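Local atomic coordinates of probable sulfate-binding lipoprotein SubI (Mycobacterium tuberculosis, PDB entry 6DDN), a protein that probably binds sulfate outside the cell membrane and carries it to a sulfate uptake system. Residues A[288-291]-A[292-295]; A[194-197]-A[198-202]; A[90-93]-A[94-98]. All coordinates share one frame; numbering follows the deposited sequence.

Contact 1 (A[288-291]-A[292-295]); sequences QAQK and LWAQ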
loop_
_atom_site.group_PDB
_atom_site.type_symbol
_atom_site.label_atom_id
_atom_site.label_comp_id
_atom_site.label_asym_id
_atom_site.label_seq_id
_atom_site.Cartn_x
_atom_site.Cartn_y
_atom_site.Cartn_z
ATOM N N GLN A 288 5.303 -0.306 20.486
ATOM C CA GLN A 288 4.577 -1.570 20.397
ATOM C C GLN A 288 3.858 -1.701 19.062
ATOM O O GLN A 288 3.986 -2.720 18.373
ATOM C CB GLN A 288 3.585 -1.688 21.554
ATOM C CG GLN A 288 2.857 -3.021 21.600
ATOM C CD GLN A 288 1.623 -2.984 22.482
ATOM O OE1 GLN A 288 1.170 -1.914 22.895
ATOM N NE2 GLN A 288 1.069 -4.156 22.771
ATOM N N ALA A 289 3.094 -0.675 18.678
ATOM C CA ALA A 289 2.346 -0.744 17.426
ATOM C C ALA A 289 3.278 -0.893 16.231
ATOM O O ALA A 289 2.970 -1.628 15.286
ATOM C CB ALA A 289 1.467 0.493 17.270
ATOM N N GLN A 290 4.422 -0.203 16.252
ATOM C CA GLN A 290 5.384 -0.342 15.164
ATOM C C GLN A 290 5.933 -1.761 15.096
ATOM O O GLN A 290 6.123 -2.309 14.004
ATOM C CB GLN A 290 6.516 0.669 15.331
ATOM C CG GLN A 290 6.101 2.099 15.050
ATOM C CD GLN A 290 5.910 2.367 13.572
ATOM O OE1 GLN A 290 6.878 2.556 12.836
ATOM N NE2 GLN A 290 4.659 2.382 13.129
ATOM N N LYS A 291 6.192 -2.374 16.254
ATOM C CA LYS A 291 6.580 -3.779 16.269
ATOM C C LYS A 291 5.475 -4.654 15.692
ATOM O O LYS A 291 5.746 -5.608 14.953
ATOM C CB LYS A 291 6.913 -4.222 17.694
ATOM C CG LYS A 291 8.290 -3.830 18.185
ATOM C CD LYS A 291 8.510 -4.351 19.597
ATOM C CE LYS A 291 9.852 -3.917 20.162
ATOM N NZ LYS A 291 9.864 -4.011 21.650
ATOM N N LEU A 292 4.218 -4.340 16.015
ATOM C CA LEU A 292 3.103 -5.171 15.572
ATOM C C LEU A 292 2.926 -5.098 14.060
ATOM O O LEU A 292 2.746 -6.127 13.398
ATOM C CB LEU A 292 1.821 -4.750 16.289
ATOM C CG LEU A 292 1.786 -5.006 17.795
ATOM C CD1 LEU A 292 0.626 -4.262 18.419
ATOM C CD2 LEU A 292 1.700 -6.494 18.094
ATOM N N TRP A 293 2.961 -3.887 13.499
ATOM C CA TRP A 293 2.915 -3.741 12.047
ATOM C C TRP A 293 4.044 -4.525 11.389
ATOM O O TRP A 293 3.824 -5.257 10.416
ATOM C CB TRP A 293 3.000 -2.264 11.661
ATOM C CG TRP A 293 1.731 -1.495 11.866
ATOM C CD1 TRP A 293 1.488 -0.563 12.831
ATOM C CD2 TRP A 293 0.537 -1.581 11.079
ATOM N NE1 TRP A 293 0.215 -0.065 12.699
ATOM C CE2 TRP A 293 -0.391 -0.674 11.629
ATOM C CE3 TRP A 293 0.161 -2.337 9.964
ATOM C CZ2 TRP A 293 -1.672 -0.503 11.104
ATOM C CZ3 TRP A 293 -1.111 -2.161 9.440
ATOM C CH2 TRP A 293 -2.012 -1.256 10.015
ATOM N N ALA A 294 5.264 -4.378 11.912
ATOM C CA ALA A 294 6.398 -5.131 11.392
ATOM C C ALA A 294 6.122 -6.627 11.438
ATOM O O ALA A 294 6.291 -7.333 10.438
ATOM C CB ALA A 294 7.660 -4.786 12.180
ATOM N N GLN A 295 5.668 -7.124 12.594
ATOM C CA GLN A 295 5.353 -8.542 12.726
ATOM C C GLN A 295 4.254 -8.968 11.760
ATOM O O GLN A 295 4.203 -10.137 11.358
ATOM C CB GLN A 295 4.947 -8.850 14.167
ATOM C CG GLN A 295 6.100 -8.765 15.153
ATOM C CD GLN A 295 5.643 -8.482 16.569
ATOM O OE1 GLN A 295 4.477 -8.674 16.914
ATOM N NE2 GLN A 295 6.567 -8.015 17.399
#

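Contact 2 (A[194-197]-A[198-202]); sequences RNNQ and AGIDF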
loop_
_atom_site.group_PDB
_atom_site.type_symbol
_atom_site.label_atom_id
_atom_site.label_comp_id
_atom_site.label_asym_id
_atom_site.label_seq_id
_atom_site.Cartn_x
_atom_site.Cartn_y
_atom_site.Cartn_z
ATOM N N ARG A 194 14.969 9.773 -15.695
ATOM C CA ARG A 194 15.988 10.320 -16.582
ATOM C C ARG A 194 15.631 10.057 -18.041
ATOM O O ARG A 194 15.371 10.997 -18.797
ATOM C CB ARG A 194 17.366 9.756 -16.229
ATOM C CG ARG A 194 17.996 10.471 -15.040
ATOM C CD ARG A 194 18.745 9.519 -14.132
ATOM N NE ARG A 194 19.068 10.118 -12.839
ATOM C CZ ARG A 194 18.543 9.731 -11.678
ATOM N NH1 ARG A 194 17.663 8.740 -11.638
ATOM N NH2 ARG A 194 18.901 10.333 -10.552
ATOM N N ASN A 195 15.600 8.789 -18.445
ATOM C CA ASN A 195 15.107 8.428 -19.774
ATOM C C ASN A 195 13.622 8.104 -19.624
ATOM O O ASN A 195 13.203 6.953 -19.481
ATOM C CB ASN A 195 15.921 7.275 -20.350
ATOM C CG ASN A 195 15.263 6.631 -21.546
ATOM O OD1 ASN A 195 14.461 5.725 -21.400
ATOM N ND2 ASN A 195 15.616 7.082 -22.736
ATOM N N ASN A 196 12.811 9.166 -19.622
ATOM C CA ASN A 196 11.382 9.021 -19.369
ATOM C C ASN A 196 10.694 8.156 -20.416
ATOM O O ASN A 196 9.651 7.561 -20.124
ATOM C CB ASN A 196 10.724 10.406 -19.299
ATOM C CG ASN A 196 9.212 10.350 -19.435
ATOM O OD1 ASN A 196 8.492 10.243 -18.442
ATOM N ND2 ASN A 196 8.721 10.444 -20.667
ATOM N N GLN A 197 11.264 8.047 -21.617
ATOM C CA GLN A 197 10.566 7.346 -22.689
ATOM C C GLN A 197 10.607 5.830 -22.515
ATOM O O GLN A 197 9.576 5.169 -22.680
ATOM C CB GLN A 197 11.139 7.755 -24.047
ATOM C CG GLN A 197 10.376 7.190 -25.247
ATOM C CD GLN A 197 8.895 7.552 -25.257
ATOM O OE1 GLN A 197 8.470 8.535 -24.645
ATOM N NE2 GLN A 197 8.101 6.754 -25.961
ATOM N N ALA A 198 11.765 5.245 -22.186
ATOM C CA ALA A 198 11.784 3.793 -22.018
ATOM C C ALA A 198 11.092 3.355 -20.737
ATOM O O ALA A 198 10.715 2.185 -20.623
ATOM C CB ALA A 198 13.207 3.234 -22.043
ATOM N N GLY A 199 10.928 4.257 -19.769
ATOM C CA GLY A 199 10.018 3.969 -18.676
ATOM C C GLY A 199 8.592 3.826 -19.168
ATOM O O GLY A 199 7.911 2.838 -18.873
ATOM N N ILE A 200 8.131 4.804 -19.952
ATOM C CA ILE A 200 6.798 4.736 -20.545
ATOM C C ILE A 200 6.702 3.551 -21.498
ATOM O O ILE A 200 5.728 2.790 -21.475
ATOM C CB ILE A 200 6.463 6.057 -21.261
ATOM C CG1 ILE A 200 6.532 7.234 -20.287
ATOM C CG2 ILE A 200 5.090 5.978 -21.908
ATOM C CD1 ILE A 200 5.297 7.403 -19.441
ATOM N N ASP A 201 7.713 3.379 -22.354
ATOM C CA ASP A 201 7.670 2.306 -23.340
ATOM C C ASP A 201 7.661 0.932 -22.683
ATOM O O ASP A 201 7.076 -0.010 -23.229
ATOM C CB ASP A 201 8.847 2.432 -24.306
ATOM C CG ASP A 201 8.693 3.601 -25.258
ATOM O OD1 ASP A 201 7.773 4.422 -25.053
ATOM O OD2 ASP A 201 9.491 3.699 -26.213
ATOM N N PHE A 202 8.292 0.792 -21.516
ATOM C CA PHE A 202 8.209 -0.475 -20.801
ATOM C C PHE A 202 6.801 -0.705 -20.271
ATOM O O PHE A 202 6.203 -1.762 -20.507
ATOM C CB PHE A 202 9.217 -0.518 -19.655
ATOM C CG PHE A 202 9.121 -1.765 -18.824
ATOM C CD1 PHE A 202 8.246 -1.842 -17.753
ATOM C CD2 PHE A 202 9.897 -2.872 -19.127
ATOM C CE1 PHE A 202 8.148 -2.996 -17.004
ATOM C CE2 PHE A 202 9.809 -4.026 -18.370
ATOM C CZ PHE A 202 8.934 -4.086 -17.307
#

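Contact 3 (A[90-93]-A[94-98]); sequences ASAD and QSRGV. With SO4 (sulfate ion), chain E.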
loop_
_atom_site.group_PDB
_atom_site.type_symbol
_atom_site.label_atom_id
_atom_site.label_comp_id
_atom_site.label_asym_id
_atom_site.label_seq_id
_atom_site.Cartn_x
_atom_site.Cartn_y
_atom_site.Cartn_z
ATOM N N ALA A 90 -11.084 -0.899 -2.373
ATOM C CA ALA A 90 -10.233 -0.176 -3.310
ATOM C C ALA A 90 -9.915 1.213 -2.770
ATOM O O ALA A 90 -10.813 1.945 -2.343
ATOM C CB ALA A 90 -10.919 -0.075 -4.674
ATOM N N SER A 91 -8.625 1.562 -2.785
ATOM C CA SER A 91 -8.159 2.766 -2.101
ATOM C C SER A 91 -8.877 4.015 -2.604
ATOM O O SER A 91 -9.441 4.780 -1.813
ATOM C CB SER A 91 -6.647 2.909 -2.273
ATOM O OG SER A 91 -6.129 3.924 -1.429
ATOM N N ALA A 92 -8.867 4.236 -3.921
ATOM C CA ALA A 92 -9.500 5.432 -4.473
ATOM C C ALA A 92 -11.011 5.406 -4.272
ATOM O O ALA A 92 -11.624 6.445 -4.001
ATOM C CB ALA A 92 -9.157 5.574 -5.955
ATOM N N ASP A 93 -11.630 4.229 -4.407
ATOM C CA ASP A 93 -13.062 4.115 -4.149
ATOM C C ASP A 93 -13.389 4.463 -2.704
ATOM O O ASP A 93 -14.384 5.145 -2.429
ATOM C CB ASP A 93 -13.547 2.703 -4.479
ATOM C CG ASP A 93 -13.618 2.441 -5.971
ATOM O OD1 ASP A 93 -13.310 3.362 -6.756
ATOM O OD2 ASP A 93 -13.988 1.311 -6.356
ATOM N N GLN A 94 -12.559 4.005 -1.763
ATOM C CA GLN A 94 -12.781 4.332 -0.359
ATOM C C GLN A 94 -12.591 5.822 -0.105
ATOM O O GLN A 94 -13.324 6.420 0.692
ATOM C CB GLN A 94 -11.843 3.511 0.526
ATOM C CG GLN A 94 -12.143 2.022 0.537
ATOM C CD GLN A 94 -13.204 1.643 1.551
ATOM O OE1 GLN A 94 -12.903 1.399 2.720
ATOM N NE2 GLN A 94 -14.456 1.588 1.106
ATOM N N SER A 95 -11.614 6.439 -0.774
ATOM C CA SER A 95 -11.402 7.873 -0.617
ATOM C C SER A 95 -12.606 8.664 -1.111
ATOM O O SER A 95 -13.044 9.615 -0.454
ATOM C CB SER A 95 -10.137 8.300 -1.359
ATOM O OG SER A 95 -9.818 9.654 -1.090
ATOM N N ARG A 96 -13.157 8.282 -2.264
ATOM C CA ARG A 96 -14.332 8.972 -2.784
ATOM C C ARG A 96 -15.528 8.799 -1.858
ATOM O O ARG A 96 -16.290 9.747 -1.637
ATOM C CB ARG A 96 -14.660 8.463 -4.187
ATOM C CG ARG A 96 -13.750 9.029 -5.248
ATOM C CD ARG A 96 -13.892 8.301 -6.568
ATOM N NE ARG A 96 -12.642 8.356 -7.318
ATOM C CZ ARG A 96 -11.964 7.289 -7.728
ATOM N NH1 ARG A 96 -10.830 7.441 -8.397
ATOM N NH2 ARG A 96 -12.423 6.069 -7.477
ATOM N N GLY A 97 -15.706 7.595 -1.312
ATOM C CA GLY A 97 -16.807 7.367 -0.390
ATOM C C GLY A 97 -16.823 8.357 0.756
ATOM O O GLY A 97 -17.836 9.010 1.017
ATOM N N VAL A 98 -15.694 8.487 1.457
ATOM C CA VAL A 98 -15.627 9.409 2.587
ATOM C C VAL A 98 -15.755 10.850 2.113
ATOM O O VAL A 98 -16.377 11.684 2.782
ATOM C CB VAL A 98 -14.330 9.191 3.383
ATOM C CG1 VAL A 98 -14.352 10.017 4.660
ATOM C CG2 VAL A 98 -14.135 7.716 3.695
HETATM S S SO4 E . -12.006 11.820 -8.476
HETATM O O1 SO4 E . -13.004 12.211 -7.486
HETATM O O2 SO4 E . -12.035 10.371 -8.652
HETATM O O3 SO4 E . -12.300 12.467 -9.751
HETATM O O4 SO4 E . -10.681 12.231 -8.023
#

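Contact 1 (A[288-291]-A[292-295])
Residues Gln288 to Lys291 and Leu292 to Gln295 form two successive turns of helix 287-295, joined by four i to i+4 backbone hydrogen bonds. Leu292 N donates to Gln288 O, Trp293 N to Ala289 O, Ala294 N to Gln290 O and Gln295 N to Lys291 O. The Trp293 N to Ala289 O bond is 2.9 Å long and nearly straight, with an N-H...O angle of 173°.

The side chains of Gln288 and Leu292 run side by side in the same direction. Gln288 CG lies 4.1 Å from Leu292 CD1, and Leu292 CD1 also packs 4.0 Å from Ala289 CA. Both side chains rest on helix 63-74, where Leu292 touches Val69 and Ala72.

Trp293 has CG beside its own backbone N (chi1 -76°). This lays the pyrrole part of the indole back along the preceding turn, with CD1 3.1 Å from Ala289 O. The Gln290 amide approaches the ring obliquely, NE2 being 4.3 Å from Trp293 CD1. Its polar atoms are used in other bonds: OE1 accepts from Asp302 N, and NE2 gives to Pro137 O and Gln284 O. Trp293 NE1 bonds to Gln284 OE1.

On the exposed flank, the Gln295 chain, extended beyond CG, runs back alongside the Lys291 carbonyl. Its CG is 3.2 Å from Lys291 O, and its NE2 is 3.8 Å from Lys291 CB.

The arrangement is that of an amphipathic alpha-helix. Its buried face adds Trp293 to an aromatic cluster with Phe138, Trp66 and Phe298 in this solute-binding fold.

Contact 2 (A[194-197]-A[198-202])
Asn195 caps the first turn of helix 196-210 by accepting from Ala198 N. Its OD1 lies 2.8 Å from Ala198 N, and the bond is bent. The oxygen sits too close to a neighbouring atom in the model, so its exact place and the length of this bond are doubtful. The chi1 of 166° sets Asn195 CG opposite its own N and turns the amide toward the start of the helix. Two backbone bonds follow: Ile200 N to Asn196 O at 3.2 Å, and Asp201 N to Gln197 O at 2.6 Å.

The tighter side is formed by Asn196 and Ile200. The CG1 branch of Ile200 does the touching and sits 3.1 Å from Asn196 O. The same atom meets the Asn196 amide, with ND2 at 3.9 Å. The two side chains are set at a slant to each other. The amide is held by a partner on another helix, because Asn196 OD1 is hydrogen-bonded to Tyr186 OH. Ile200 also packs on Tyr186, and Phe336 touches it too.

The looser side faces solvent and carries Gln197 and Asp201. The Gln197 chain bends at chi2 (57°), which brings its amide across the Asp201 carboxylate. The amide and carboxylate planes are almost perpendicular, at 86°. The Gln197 CG methylene lies 3.7 Å from Asp201 OD2. The model puts the amide N very close to the carboxylate, but in poor hydrogen-bond geometry, and this approach is doubtful.

Helix 196-210 follows helix 177-190 and lies against it through Ile200 on Tyr186 and through Phe202 on Pro185 and Lys189. Phe202 also reaches the loop residues Trp157 and Leu161. The helix start lies at the protein surface, beside helix 177-190.

Contact 3 (A[90-93]-A[94-98])
This contact is the N-terminal part of helix 91-99, with Ala90 at the N-cap position and a sulfate ion bound on its flank. The sulfate probably comes from the crystallisation liquor, so it need not mark the transport site. Another sulfate lies close to the Ser91 side chain.

Asp93 and Arg96, one turn apart, form a salt bridge with Asp93 OD1 2.9 Å from Arg96 NH2. The carboxylate oxygen comes to the guanidinium edge, near its plane, while the two flat groups are inclined by 60°. Arg96 is extended from CG to NE and uses another part of its edge for the sulfate. Its NE donates to sulfate O2 at 2.5 Å, so short that the exact length is doubtful. Its NH1 adds a weak bond to the same O2 at 3.2 Å. The methyl of Ala92 covers one guanidinium face, with CB 3.5 Å from Arg96 NH1. Arg96 NH1 also bonds to Leu173 O, and Arg117 NH1 binds the sulfate as well. The salt bridge and the bond to Leu173 O probably help to hold the rotation of the group, and the two arginines probably offset the anion's charge.

Backbone bonds run from Gln94 N to Ala90 O (2.8 Å), Ser95 N to Ser91 O, Arg96 N to Ala92 O and Gly97 N to Asp93 O. The Gln94 CG methylene packs 3.2 Å from Ala90 O.

Ser91 and Ser95 face helix 113-120, where they bond to Asp114. Gln94 and Val98 rest on Val57 of strand 53-58, so helix 91-99 packs on both that strand and helix 113-120.

From the N terminus the chain meets contact 3 first, then contact 2, then contact 1. The three follow in series, and none encloses or crosses another. Each lies within one helix, so none closes a long loop. Contact 3 follows strand 83-88 and joins its helix to strand 53-58 and helix 113-120. Contact 2 begins helix 196-210 and sets it against helix 177-190. Contact 1 packs its helix on helix 63-74, bringing a late part of the chain onto an early one. Contacts 1 and 2 lie on opposite sides of the chain's centre, with their own centres about 37 Å apart. No two contacts touch.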